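Local structure of Cow rumen GH26 endo-mannanase (Metagenome, 6UEH) at residues E226-I234 against T478-K486; E313-D321 against W366-Y374. The protein cleaves internal beta-1,4-mannosidic linkages in mannans, probably including galactomannan, as an endo-acting glycoside hydrolase of family GH26. All coordinates share one frame; numbering follows the deposited sequence.

In the fold
From the N terminus the chain first forms a beta-stranded CBM6 domain that carries the calcium ion, then enters the (beta/alpha)8 barrel of the GH26 part, where both contacts lie. Contact 1 starts at the end of helix 220-230 and is completed only when the chain returns at 478-486, closing a loop of 243 residues. Contact 2 is nested inside it: 313-321, after strand 306-309, meets 366-374, after the neighbouring strand 357-362, with 44 residues between. The contact centres are about 35 Å apart and their nearest atoms about 18 Å. Contact 1 joins the C-terminal tail to a helix-to-strand turn; contact 2 joins two loops at the strands' C-terminal ends.

Contact 1 of 2, residues E226-I234 against T478-K486; sequences EWVKERGGI and TLEDLPFSK
W227 O takes the backbone N-H of G233 at 2.9 Å, closing the turn after helix 220-230; both residues touch L479, G233 through CA and W227 through CH2. G232, with positive phi, is where the backbone leaves helical geometry, and its CA lies 3.4 Å from S485 O. Much of the rest is side-chain carbon against backbone carbonyls, and a water links K229 O with S485 OG. L479 reaches in with CG anti to its backbone N (chi1 -176°): CD1 rests 3.6 Å from G233 CA, while CD2 approaches W227 CH2 obliquely. L482 packs next to it; its CD1 lies 3.4 Å from G232 O and also against I234 CG1, the two side chains crossing at a slant. F484 covers the same carbonyl through its CB, its ring being turned obliquely to G232 O. K486 drapes CG over R231 O at 3.5 Å, then bends at chi2 and carries its amine away from the turn. Behind this layer the R231 guanidinium sets one face against W227 CZ3, so the indole meets it edge-on. R231 NE forms a nearly straight salt bridge to the syn lone pair of E226 OE1 (3.0 Å, 165°), and its NH1 pairs with E186, which together should fix the rotation of the guanidinium. W227 NE1 is held by A201 O as well as by a weak bond to I234 O. The C-terminal tail, following the last strand, 476-477, thus lies over the alpha-to-beta turn into strand 234-238, at the N-terminal end of the strands of a (beta/alpha)8 barrel, opposite the end where the active site of such enzymes lies.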
ATOM      1  N   GLU A 226     -14.046   0.385 -23.878  1.00 18.97           N
ATOM      2  CA  GLU A 226     -15.464   0.444 -23.550  1.00 20.16           C
ATOM      3  C   GLU A 226     -15.679   1.101 -22.189  1.00 17.89           C
ATOM      4  O   GLU A 226     -16.524   1.985 -22.044  1.00 18.32           O
ATOM      5  CB  GLU A 226     -16.072  -0.963 -23.566  1.00 23.42           C
ATOM      6  CG  GLU A 226     -17.592  -1.003 -23.668  1.00 29.17           C
ATOM      7  CD  GLU A 226     -18.285  -0.802 -22.333  1.00 32.17           C
ATOM      8  OE1 GLU A 226     -17.645  -1.035 -21.284  1.00 32.13           O
ATOM      9  OE2 GLU A 226     -19.472  -0.411 -22.335  1.00 34.28           O
ATOM     10  N   TRP A 227     -14.904   0.672 -21.198  1.00 15.72           N
ATOM     11  CA  TRP A 227     -15.045   1.179 -19.837  1.00 14.87           C
ATOM     12  C   TRP A 227     -14.786   2.680 -19.768  1.00 17.85           C
ATOM     13  O   TRP A 227     -15.557   3.426 -19.165  1.00 14.76           O
ATOM     14  CB  TRP A 227     -14.096   0.441 -18.889  1.00 15.14           C
ATOM     15  CG  TRP A 227     -14.286   0.809 -17.447  1.00 15.51           C
ATOM     16  CD1 TRP A 227     -13.479   1.609 -16.687  1.00 15.08           C
ATOM     17  CD2 TRP A 227     -15.362   0.402 -16.596  1.00 15.70           C
ATOM     18  NE1 TRP A 227     -13.986   1.721 -15.414  1.00 14.95           N
ATOM     19  CE2 TRP A 227     -15.144   0.990 -15.333  1.00 16.23           C
ATOM     20  CE3 TRP A 227     -16.491  -0.403 -16.777  1.00 16.26           C
ATOM     21  CZ2 TRP A 227     -16.006   0.792 -14.258  1.00 18.22           C
ATOM     22  CZ3 TRP A 227     -17.348  -0.596 -15.710  1.00 17.39           C
ATOM     23  CH2 TRP A 227     -17.100  -0.000 -14.467  1.00 19.75           C
ATOM     24  N   VAL A 228     -13.702   3.118 -20.398  1.00 17.70           N
ATOM     25  CA  VAL A 228     -13.293   4.515 -20.326  1.00 17.12           C
ATOM     26  C   VAL A 228     -14.100   5.408 -21.264  1.00 18.44           C
ATOM     27  O   VAL A 228     -14.699   6.391 -20.830  1.00 18.66           O
ATOM     28  CB  VAL A 228     -11.794   4.674 -20.653  1.00 16.30           C
ATOM     29  CG1 VAL A 228     -11.416   6.147 -20.725  1.00 17.57           C
ATOM     30  CG2 VAL A 228     -10.943   3.946 -19.620  1.00 14.63           C
ATOM     31  N   LYS A 229     -14.119   5.058 -22.545  1.00 19.71           N
ATOM     32  CA  LYS A 229     -14.682   5.934 -23.568  1.00 22.77           C
ATOM     33  C   LYS A 229     -16.208   5.895 -23.636  1.00 23.49           C
ATOM     34  O   LYS A 229     -16.837   6.872 -24.042  1.00 24.64           O
ATOM     35  CB  LYS A 229     -14.096   5.581 -24.938  1.00 26.65           C
ATOM     36  CG  LYS A 229     -12.577   5.689 -25.005  1.00 29.17           C
ATOM     37  CD  LYS A 229     -12.112   7.135 -25.123  1.00 32.71           C
ATOM     38  CE  LYS A 229     -12.248   7.641 -26.554  1.00 36.91           C
ATOM     39  NZ  LYS A 229     -11.806   9.056 -26.703  1.00 39.54           N
ATOM     40  N   GLU A 230     -16.807   4.777 -23.240  1.00 23.49           N
ATOM     41  CA  GLU A 230     -18.256   4.639 -23.356  1.00 26.40           C
ATOM     42  C   GLU A 230     -18.980   4.714 -22.013  1.00 24.50           C
ATOM     43  O   GLU A 230     -20.111   5.193 -21.946  1.00 24.01           O
ATOM     44  CB  GLU A 230     -18.608   3.331 -24.068  1.00 32.00           C
ATOM     45  CG  GLU A 230     -18.185   3.309 -25.532  1.00 37.54           C
ATOM     46  CD  GLU A 230     -18.702   2.097 -26.279  1.00 43.72           C
ATOM     47  OE1 GLU A 230     -19.087   1.106 -25.622  1.00 45.14           O
ATOM     48  OE2 GLU A 230     -18.724   2.136 -27.528  1.00 47.21           O
ATOM     49  N   ARG A 231     -18.339   4.256 -20.943  1.00 22.37           N
ATOM     50  CA  ARG A 231     -18.974   4.291 -19.628  1.00 24.71           C
ATOM     51  C   ARG A 231     -18.421   5.396 -18.733  1.00 23.53           C
ATOM     52  O   ARG A 231     -18.958   5.654 -17.656  1.00 25.03           O
ATOM     53  CB  ARG A 231     -18.835   2.938 -18.933  1.00 25.80           C
ATOM     54  CG  ARG A 231     -19.635   1.839 -19.603  1.00 29.25           C
ATOM     55  CD  ARG A 231     -20.043   0.771 -18.609  1.00 30.66           C
ATOM     56  NE  ARG A 231     -19.402  -0.508 -18.893  1.00 30.72           N
ATOM     57  CZ  ARG A 231     -19.662  -1.630 -18.233  1.00 32.12           C
ATOM     58  NH1 ARG A 231     -19.033  -2.752 -18.558  1.00 32.44           N
ATOM     59  NH2 ARG A 231     -20.552  -1.630 -17.247  1.00 32.45           N
ATOM     60  N   GLY A 232     -17.352   6.045 -19.181  1.00 21.31           N
ATOM     61  CA  GLY A 232     -16.776   7.165 -18.458  1.00 20.58           C
ATOM     62  C   GLY A 232     -16.025   6.758 -17.205  1.00 19.39           C
ATOM     63  O   GLY A 232     -15.885   7.546 -16.269  1.00 17.97           O
ATOM     64  N   GLY A 233     -15.532   5.524 -17.192  1.00 18.07           N
ATOM     65  CA  GLY A 233     -14.830   5.003 -16.035  1.00 17.04           C
ATOM     66  C   GLY A 233     -13.326   5.184 -16.092  1.00 16.88           C
ATOM     67  O   GLY A 233     -12.784   5.725 -17.058  1.00 16.08           O
ATOM     68  N   ILE A 234     -12.660   4.728 -15.036  1.00 15.99           N
ATOM     69  CA  ILE A 234     -11.210   4.779 -14.930  1.00 15.09           C
ATOM     70  C   ILE A 234     -10.649   3.366 -15.045  1.00 14.71           C
ATOM     71  O   ILE A 234     -11.180   2.439 -14.441  1.00 15.06           O
ATOM     72  CB  ILE A 234     -10.766   5.407 -13.591  1.00 14.92           C
ATOM     73  CG1 ILE A 234     -11.296   6.839 -13.473  1.00 15.99           C
ATOM     74  CG2 ILE A 234      -9.251   5.380 -13.454  1.00 14.36           C
ATOM     75  CD1 ILE A 234     -10.992   7.494 -12.143  1.00 16.97           C
ATOM     76  N   THR A 478     -18.116   6.550  -6.851  1.00 16.07           N
ATOM     77  CA  THR A 478     -18.543   5.458  -7.716  1.00 15.93           C
ATOM     78  C   THR A 478     -18.584   5.947  -9.163  1.00 14.73           C
ATOM     79  O   THR A 478     -18.242   7.099  -9.436  1.00 13.06           O
ATOM     80  CB  THR A 478     -19.923   4.908  -7.298  1.00 17.22           C
ATOM     81  OG1 THR A 478     -20.934   5.894  -7.536  1.00 18.32           O
ATOM     82  CG2 THR A 478     -19.920   4.538  -5.817  1.00 17.44           C
ATOM     83  N   LEU A 479     -19.002   5.078 -10.081  1.00 14.39           N
ATOM     84  CA  LEU A 479     -18.950   5.384 -11.512  1.00 15.79           C
ATOM     85  C   LEU A 479     -19.690   6.676 -11.869  1.00 16.58           C
ATOM     86  O   LEU A 479     -19.195   7.494 -12.648  1.00 16.46           O
ATOM     87  CB  LEU A 479     -19.520   4.218 -12.326  1.00 15.43           C
ATOM     88  CG  LEU A 479     -19.435   4.356 -13.848  1.00 15.33           C
ATOM     89  CD1 LEU A 479     -18.003   4.623 -14.274  1.00 14.97           C
ATOM     90  CD2 LEU A 479     -19.981   3.116 -14.544  1.00 15.58           C
ATOM     91  N   GLU A 480     -20.869   6.855 -11.283  1.00 18.83           N
ATOM     92  CA  GLU A 480     -21.710   8.014 -11.567  1.00 22.59           C
ATOM     93  C   GLU A 480     -21.076   9.338 -11.134  1.00 22.63           C
ATOM     94  O   GLU A 480     -21.418  10.393 -11.666  1.00 23.17           O
ATOM     95  CB  GLU A 480     -23.069   7.852 -10.881  1.00 27.08           C
ATOM     96  CG  GLU A 480     -22.976   7.762  -9.364  1.00 31.45           C
ATOM     97  CD  GLU A 480     -24.332   7.676  -8.689  1.00 35.55           C
ATOM     98  OE1 GLU A 480     -25.345   7.501  -9.401  1.00 37.41           O
ATOM     99  OE2 GLU A 480     -24.382   7.785  -7.444  1.00 36.38           O
ATOM    100  N   ASP A 481     -20.158   9.280 -10.171  1.00 21.52           N
ATOM    101  CA  ASP A 481     -19.556  10.487  -9.604  1.00 20.83           C
ATOM    102  C   ASP A 481     -18.445  11.064 -10.478  1.00 21.05           C
ATOM    103  O   ASP A 481     -18.030  12.208 -10.288  1.00 21.80           O
ATOM    104  CB  ASP A 481     -18.995  10.201  -8.205  1.00 20.66           C
ATOM    105  CG  ASP A 481     -20.052   9.705  -7.235  1.00 20.27           C
ATOM    106  OD1 ASP A 481     -21.220  10.138  -7.339  1.00 20.72           O
ATOM    107  OD2 ASP A 481     -19.706   8.882  -6.359  1.00 18.33           O
ATOM    108  N   LEU A 482     -17.956  10.270 -11.426  1.00 19.55           N
ATOM    109  CA  LEU A 482     -16.838  10.682 -12.265  1.00 18.49           C
ATOM    110  C   LEU A 482     -17.251  11.774 -13.253  1.00 20.82           C
ATOM    111  O   LEU A 482     -18.410  11.854 -13.650  1.00 20.42           O
ATOM    112  CB  LEU A 482     -16.264   9.478 -13.016  1.00 16.06           C
ATOM    113  CG  LEU A 482     -15.658   8.374 -12.146  1.00 15.80           C
ATOM    114  CD1 LEU A 482     -15.037   7.293 -13.019  1.00 15.33           C
ATOM    115  CD2 LEU A 482     -14.628   8.942 -11.175  1.00 15.56           C
ATOM    116  N   PRO A 483     -16.297  12.633 -13.644  1.00 24.25           N
ATOM    117  CA  PRO A 483     -16.609  13.730 -14.567  1.00 27.54           C
ATOM    118  C   PRO A 483     -16.739  13.281 -16.021  1.00 31.62           C
ATOM    119  O   PRO A 483     -17.511  13.872 -16.776  1.00 32.91           O
ATOM    120  CB  PRO A 483     -15.410  14.680 -14.410  1.00 26.31           C
ATOM    121  CG  PRO A 483     -14.665  14.202 -13.189  1.00 26.20           C
ATOM    122  CD  PRO A 483     -14.929  12.737 -13.113  1.00 24.80           C
ATOM    123  N   PHE A 484     -15.992  12.248 -16.398  1.00 34.98           N
ATOM    124  CA  PHE A 484     -15.839  11.870 -17.802  1.00 39.90           C
ATOM    125  C   PHE A 484     -17.153  11.473 -18.469  1.00 41.28           C
ATOM    126  O   PHE A 484     -18.076  10.989 -17.816  1.00 39.50           O
ATOM    127  CB  PHE A 484     -14.820  10.735 -17.923  1.00 43.42           C
ATOM    128  CG  PHE A 484     -13.462  11.084 -17.374  1.00 47.07           C
ATOM    129  CD1 PHE A 484     -12.537  11.763 -18.152  1.00 48.99           C
ATOM    130  CD2 PHE A 484     -13.116  10.744 -16.074  1.00 48.14           C
ATOM    131  CE1 PHE A 484     -11.287  12.091 -17.646  1.00 49.70           C
ATOM    132  CE2 PHE A 484     -11.868  11.071 -15.564  1.00 48.71           C
ATOM    133  CZ  PHE A 484     -10.955  11.746 -16.350  1.00 48.92           C
ATOM    134  N   SER A 485     -17.220  11.680 -19.781  1.00 45.23           N
ATOM    135  CA  SER A 485     -18.449  11.467 -20.538  1.00 48.61           C
ATOM    136  C   SER A 485     -18.761   9.988 -20.736  1.00 50.31           C
ATOM    137  O   SER A 485     -17.864   9.174 -20.956  1.00 49.67           O
ATOM    138  CB  SER A 485     -18.362  12.162 -21.899  1.00 49.47           C
ATOM    139  OG  SER A 485     -17.339  11.594 -22.698  1.00 50.19           O
ATOM    140  N   LYS A 486     -20.045   9.653 -20.665  1.00 52.46           N
ATOM    141  CA  LYS A 486     -20.492   8.275 -20.823  1.00 53.97           C
ATOM    142  C   LYS A 486     -21.167   8.081 -22.176  1.00 54.61           C
ATOM    143  O   LYS A 486     -22.071   8.832 -22.544  1.00 54.73           O
ATOM    144  CB  LYS A 486     -21.450   7.883 -19.696  1.00 54.69           C
ATOM    145  CG  LYS A 486     -21.055   8.416 -18.328  1.00 55.63           C
ATOM    146  CD  LYS A 486     -21.817   9.694 -18.001  1.00 56.75           C
ATOM    147  CE  LYS A 486     -21.249  10.371 -16.769  1.00 57.12           C
ATOM    148  NZ  LYS A 486     -21.917  11.665 -16.476  1.00 57.85           N
TER
HETATM  149  O   HOH W   1     -16.225   9.211 -24.668  1.00 30.28           O

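Contact 2 of 2, residues E313-D321 against W366-Y374; sequences EAEGNVNTD and WSPDSIQWY
E315 lies flat on one face of W373, its CB 3.5 Å from the centroid of the five-membered ring and 9° off the normal, a CH-pi contact between two loops at the C-terminal ends of neighbouring strands in the (beta/alpha)8 barrel. Relatives carry catalytic carboxylates at this end, where E313 lies close to E428, consistent with an active site. This is the tight part. Fully extended from backbone N to carboxylate, E315 runs over the indole and brings its carboxylate nearly parallel to the ring plane. A314 CB adds to the packing at W373 CE3, while the ring edge is tied by W373 NE1 to N319 O, 2.9 Å away and near the ring plane. A second indole grips the same loop: W366 NE1 donates to G316 O at 2.8 Å, in the carbonyl plane but with the oxygen tilted 22° from the ring. E315 OE2 takes N319 N on its anti lone pair and a water; E315 OE1 takes a water shared with S370 O and lies 3.0 Å from S370 OG. The solvent side is looser: the exposed V318 packs its CB on W366 CB, and T320 touches D369 and Q372 through CG2, with water joining T320 OG1 to D369 OD2. N319 OD1 turns to G322 N, while N319 ND2 points almost straight at N317 O, 2.7 Å away.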
ATOM      1  N   GLU A 313       3.631  -6.441  -6.753  1.00 17.64           N
ATOM      2  CA  GLU A 313       3.890  -7.271  -5.575  1.00 17.97           C
ATOM      3  C   GLU A 313       5.325  -7.790  -5.544  1.00 18.37           C
ATOM      4  O   GLU A 313       5.571  -8.942  -5.186  1.00 19.29           O
ATOM      5  CB  GLU A 313       2.903  -8.441  -5.523  1.00 18.34           C
ATOM      6  CG  GLU A 313       1.447  -8.015  -5.408  1.00 18.28           C
ATOM      7  CD  GLU A 313       0.498  -9.197  -5.259  1.00 20.30           C
ATOM      8  OE1 GLU A 313       0.962 -10.352  -5.331  1.00 20.69           O
ATOM      9  OE2 GLU A 313      -0.718  -8.973  -5.072  1.00 19.88           O
ATOM     10  N   ALA A 314       6.263  -6.923  -5.912  1.00 18.01           N
ATOM     11  CA  ALA A 314       7.647  -7.318  -6.164  1.00 19.22           C
ATOM     12  C   ALA A 314       8.330  -7.999  -4.980  1.00 20.22           C
ATOM     13  O   ALA A 314       8.872  -9.096  -5.122  1.00 21.10           O
ATOM     14  CB  ALA A 314       8.453  -6.109  -6.591  1.00 19.54           C
ATOM     15  N   GLU A 315       8.318  -7.347  -3.821  1.00 20.16           N
ATOM     16  CA  GLU A 315       9.015  -7.884  -2.659  1.00 21.15           C
ATOM     17  C   GLU A 315       8.417  -9.208  -2.194  1.00 22.46           C
ATOM     18  O   GLU A 315       9.143 -10.119  -1.796  1.00 24.81           O
ATOM     19  CB  GLU A 315       9.003  -6.885  -1.499  1.00 20.20           C
ATOM     20  CG  GLU A 315       9.715  -7.411  -0.257  1.00 21.06           C
ATOM     21  CD  GLU A 315       9.727  -6.425   0.895  1.00 21.33           C
ATOM     22  OE1 GLU A 315       9.192  -5.307   0.737  1.00 20.26           O
ATOM     23  OE2 GLU A 315      10.274  -6.775   1.963  1.00 21.88           O
ATOM     24  N   GLY A 316       7.094  -9.315  -2.255  1.00 22.55           N
ATOM     25  CA  GLY A 316       6.409 -10.465  -1.695  1.00 24.85           C
ATOM     26  C   GLY A 316       6.536 -10.437  -0.183  1.00 26.86           C
ATOM     27  O   GLY A 316       6.217  -9.433   0.453  1.00 26.49           O
ATOM     28  N   ASN A 317       7.004 -11.536   0.398  1.00 28.98           N
ATOM     29  CA  ASN A 317       7.284 -11.566   1.829  1.00 31.24           C
ATOM     30  C   ASN A 317       8.630 -10.908   2.120  1.00 30.01           C
ATOM     31  O   ASN A 317       9.497 -10.856   1.247  1.00 29.27           O
ATOM     32  CB  ASN A 317       7.247 -13.000   2.352  1.00 35.56           C
ATOM     33  CG  ASN A 317       5.838 -13.554   2.419  1.00 37.93           C
ATOM     34  OD1 ASN A 317       4.929 -12.908   2.940  1.00 38.94           O
ATOM     35  ND2 ASN A 317       5.644 -14.748   1.875  1.00 39.41           N
ATOM     36  N   VAL A 318       8.792 -10.413   3.345  1.00 29.88           N
ATOM     37  CA  VAL A 318       9.915  -9.546   3.709  1.00 29.02           C
ATOM     38  C   VAL A 318      11.286 -10.074   3.270  1.00 28.68           C
ATOM     39  O   VAL A 318      11.707 -11.164   3.660  1.00 30.58           O
ATOM     40  CB  VAL A 318       9.942  -9.287   5.236  1.00 30.98           C
ATOM     41  CG1 VAL A 318       9.825 -10.593   6.022  1.00 33.25           C
ATOM     42  CG2 VAL A 318      11.193  -8.513   5.627  1.00 31.06           C
ATOM     43  N   ASN A 319      11.961  -9.279   2.441  1.00 27.26           N
ATOM     44  CA  ASN A 319      13.292  -9.598   1.930  1.00 28.30           C
ATOM     45  C   ASN A 319      13.837  -8.463   1.072  1.00 26.75           C
ATOM     46  O   ASN A 319      13.109  -7.538   0.714  1.00 25.22           O
ATOM     47  CB  ASN A 319      13.270 -10.880   1.096  1.00 28.93           C
ATOM     48  CG  ASN A 319      12.816 -10.635  -0.330  1.00 27.22           C
ATOM     49  OD1 ASN A 319      13.635 -10.480  -1.234  1.00 27.20           O
ATOM     50  ND2 ASN A 319      11.506 -10.581  -0.536  1.00 25.72           N
ATOM     51  N   THR A 320      15.122  -8.546   0.737  1.00 27.44           N
ATOM     52  CA  THR A 320      15.711  -7.665  -0.268  1.00 26.76           C
ATOM     53  C   THR A 320      16.577  -8.471  -1.231  1.00 27.04           C
ATOM     54  O   THR A 320      17.003  -7.963  -2.266  1.00 26.12           O
ATOM     55  CB  THR A 320      16.568  -6.547   0.361  1.00 27.73           C
ATOM     56  OG1 THR A 320      17.476  -7.115   1.315  1.00 29.78           O
ATOM     57  CG2 THR A 320      15.688  -5.509   1.047  1.00 26.77           C
ATOM     58  N   ASP A 321      16.830  -9.731  -0.886  1.00 28.63           N
ATOM     59  CA  ASP A 321      17.721 -10.570  -1.683  1.00 31.44           C
ATOM     60  C   ASP A 321      16.965 -11.451  -2.681  1.00 31.09           C
ATOM     61  O   ASP A 321      17.581 -12.170  -3.468  1.00 31.94           O
ATOM     62  CB  ASP A 321      18.590 -11.436  -0.766  1.00 35.26           C
ATOM     63  CG  ASP A 321      17.784 -12.451   0.024  1.00 37.27           C
ATOM     64  OD1 ASP A 321      16.553 -12.283   0.149  1.00 37.40           O
ATOM     65  OD2 ASP A 321      18.391 -13.417   0.534  1.00 38.84           O
ATOM     66  N   TRP A 366       6.735  -4.149   5.393  1.00 20.59           N
ATOM     67  CA  TRP A 366       7.224  -5.134   6.355  1.00 22.98           C
ATOM     68  C   TRP A 366       8.308  -4.556   7.257  1.00 24.83           C
ATOM     69  O   TRP A 366       8.323  -4.797   8.463  1.00 25.52           O
ATOM     70  CB  TRP A 366       7.772  -6.374   5.638  1.00 23.93           C
ATOM     71  CG  TRP A 366       6.848  -6.976   4.625  1.00 23.98           C
ATOM     72  CD1 TRP A 366       7.125  -7.219   3.309  1.00 23.68           C
ATOM     73  CD2 TRP A 366       5.502  -7.419   4.839  1.00 24.79           C
ATOM     74  NE1 TRP A 366       6.036  -7.784   2.693  1.00 24.41           N
ATOM     75  CE2 TRP A 366       5.025  -7.916   3.610  1.00 24.71           C
ATOM     76  CE3 TRP A 366       4.652  -7.443   5.951  1.00 25.50           C
ATOM     77  CZ2 TRP A 366       3.739  -8.432   3.460  1.00 25.51           C
ATOM     78  CZ3 TRP A 366       3.374  -7.953   5.799  1.00 25.47           C
ATOM     79  CH2 TRP A 366       2.931  -8.440   4.563  1.00 25.22           C
ATOM     80  N   SER A 367       9.216  -3.793   6.656  1.00 25.43           N
ATOM     81  CA  SER A 367      10.357  -3.235   7.366  1.00 25.35           C
ATOM     82  C   SER A 367      10.822  -1.981   6.633  1.00 25.78           C
ATOM     83  O   SER A 367      10.348  -1.709   5.531  1.00 25.87           O
ATOM     84  CB  SER A 367      11.484  -4.269   7.459  1.00 25.34           C
ATOM     85  OG  SER A 367      12.106  -4.459   6.200  1.00 23.51           O
ATOM     86  N   PRO A 368      11.735  -1.202   7.238  1.00 26.27           N
ATOM     87  CA  PRO A 368      12.295  -0.059   6.507  1.00 25.83           C
ATOM     88  C   PRO A 368      12.945  -0.448   5.177  1.00 24.28           C
ATOM     89  O   PRO A 368      12.940   0.356   4.244  1.00 23.28           O
ATOM     90  CB  PRO A 368      13.340   0.493   7.479  1.00 28.18           C
ATOM     91  CG  PRO A 368      12.803   0.150   8.820  1.00 28.75           C
ATOM     92  CD  PRO A 368      12.124  -1.183   8.662  1.00 28.29           C
ATOM     93  N   ASP A 369      13.482  -1.663   5.091  1.00 23.44           N
ATOM     94  CA  ASP A 369      14.151  -2.129   3.877  1.00 24.06           C
ATOM     95  C   ASP A 369      13.185  -2.353   2.715  1.00 22.20           C
ATOM     96  O   ASP A 369      13.612  -2.545   1.574  1.00 21.73           O
ATOM     97  CB  ASP A 369      14.922  -3.422   4.152  1.00 26.71           C
ATOM     98  CG  ASP A 369      16.186  -3.190   4.958  1.00 30.96           C
ATOM     99  OD1 ASP A 369      16.651  -2.030   5.024  1.00 30.92           O
ATOM    100  OD2 ASP A 369      16.722  -4.171   5.516  1.00 33.51           O
ATOM    101  N   SER A 370      11.886  -2.329   3.003  1.00 21.03           N
ATOM    102  CA  SER A 370      10.875  -2.490   1.963  1.00 20.43           C
ATOM    103  C   SER A 370      10.953  -1.369   0.929  1.00 20.24           C
ATOM    104  O   SER A 370      10.477  -1.519  -0.195  1.00 18.19           O
ATOM    105  CB  SER A 370       9.474  -2.541   2.576  1.00 19.76           C
ATOM    106  OG  SER A 370       9.282  -3.739   3.305  1.00 20.93           O
ATOM    107  N   ILE A 371      11.565  -0.252   1.313  1.00 21.03           N
ATOM    108  CA  ILE A 371      11.691   0.900   0.427  1.00 20.05           C
ATOM    109  C   ILE A 371      12.745   0.667  -0.658  1.00 20.00           C
ATOM    110  O   ILE A 371      12.821   1.417  -1.630  1.00 19.48           O
ATOM    111  CB  ILE A 371      12.048   2.175   1.215  1.00 21.00           C
ATOM    112  CG1 ILE A 371      11.632   3.427   0.436  1.00 20.73           C
ATOM    113  CG2 ILE A 371      13.536   2.199   1.560  1.00 21.71           C
ATOM    114  CD1 ILE A 371      11.960   4.724   1.150  1.00 21.87           C
ATOM    115  N   GLN A 372      13.550  -0.378  -0.496  1.00 20.03           N
ATOM    116  CA  GLN A 372      14.575  -0.698  -1.485  1.00 23.37           C
ATOM    117  C   GLN A 372      13.960  -1.219  -2.783  1.00 22.16           C
ATOM    118  O   GLN A 372      14.646  -1.339  -3.797  1.00 22.34           O
ATOM    119  CB  GLN A 372      15.566  -1.718  -0.925  1.00 24.95           C
ATOM    120  CG  GLN A 372      16.353  -1.210   0.273  1.00 27.41           C
ATOM    121  CD  GLN A 372      17.481  -2.140   0.664  1.00 30.13           C
ATOM    122  OE1 GLN A 372      17.992  -2.896  -0.165  1.00 31.25           O
ATOM    123  NE2 GLN A 372      17.877  -2.093   1.930  1.00 30.55           N
ATOM    124  N   TRP A 373      12.666  -1.520  -2.747  1.00 19.17           N
ATOM    125  CA  TRP A 373      11.948  -1.979  -3.931  1.00 20.07           C
ATOM    126  C   TRP A 373      11.269  -0.820  -4.662  1.00 18.25           C
ATOM    127  O   TRP A 373      10.533  -1.031  -5.626  1.00 17.86           O
ATOM    128  CB  TRP A 373      10.907  -3.035  -3.551  1.00 19.96           C
ATOM    129  CG  TRP A 373      11.499  -4.272  -2.952  1.00 20.78           C
ATOM    130  CD1 TRP A 373      11.872  -4.458  -1.652  1.00 21.63           C
ATOM    131  CD2 TRP A 373      11.781  -5.502  -3.631  1.00 21.67           C
ATOM    132  NE1 TRP A 373      12.371  -5.726  -1.480  1.00 22.92           N
ATOM    133  CE2 TRP A 373      12.326  -6.387  -2.679  1.00 23.07           C
ATOM    134  CE3 TRP A 373      11.623  -5.940  -4.949  1.00 19.16           C
ATOM    135  CZ2 TRP A 373      12.717  -7.685  -3.006  1.00 23.32           C
ATOM    136  CZ3 TRP A 373      12.013  -7.228  -5.271  1.00 22.71           C
ATOM    137  CH2 TRP A 373      12.552  -8.087  -4.303  1.00 23.73           C
ATOM    138  N   TYR A 374      11.518   0.400  -4.195  1.00 18.41           N
ATOM    139  CA  TYR A 374      10.965   1.600  -4.818  1.00 18.18           C
ATOM    140  C   TYR A 374      11.902   2.113  -5.910  1.00 20.63           C
ATOM    141  O   TYR A 374      13.095   2.299  -5.674  1.00 19.51           O
ATOM    142  CB  TYR A 374      10.717   2.680  -3.762  1.00 18.22           C
ATOM    143  CG  TYR A 374      10.158   3.982  -4.295  1.00 18.50           C
ATOM    144  CD1 TYR A 374       9.012   4.003  -5.083  1.00 17.59           C
ATOM    145  CD2 TYR A 374      10.760   5.194  -3.983  1.00 19.02           C
ATOM    146  CE1 TYR A 374       8.494   5.192  -5.560  1.00 18.61           C
ATOM    147  CE2 TYR A 374      10.249   6.389  -4.456  1.00 18.89           C
ATOM    148  CZ  TYR A 374       9.117   6.383  -5.242  1.00 19.94           C
ATOM    149  OH  TYR A 374       8.608   7.573  -5.710  1.00 18.54           O
TER
HETATM  150  O   HOH W   2       8.364  -3.356  -0.926  1.00 21.63           O
HETATM  151  O   HOH W   3      12.023  -5.685   3.418  1.00 26.15           O
HETATM  152  O   HOH W   4      16.897  -6.353   3.953  1.00 45.18           O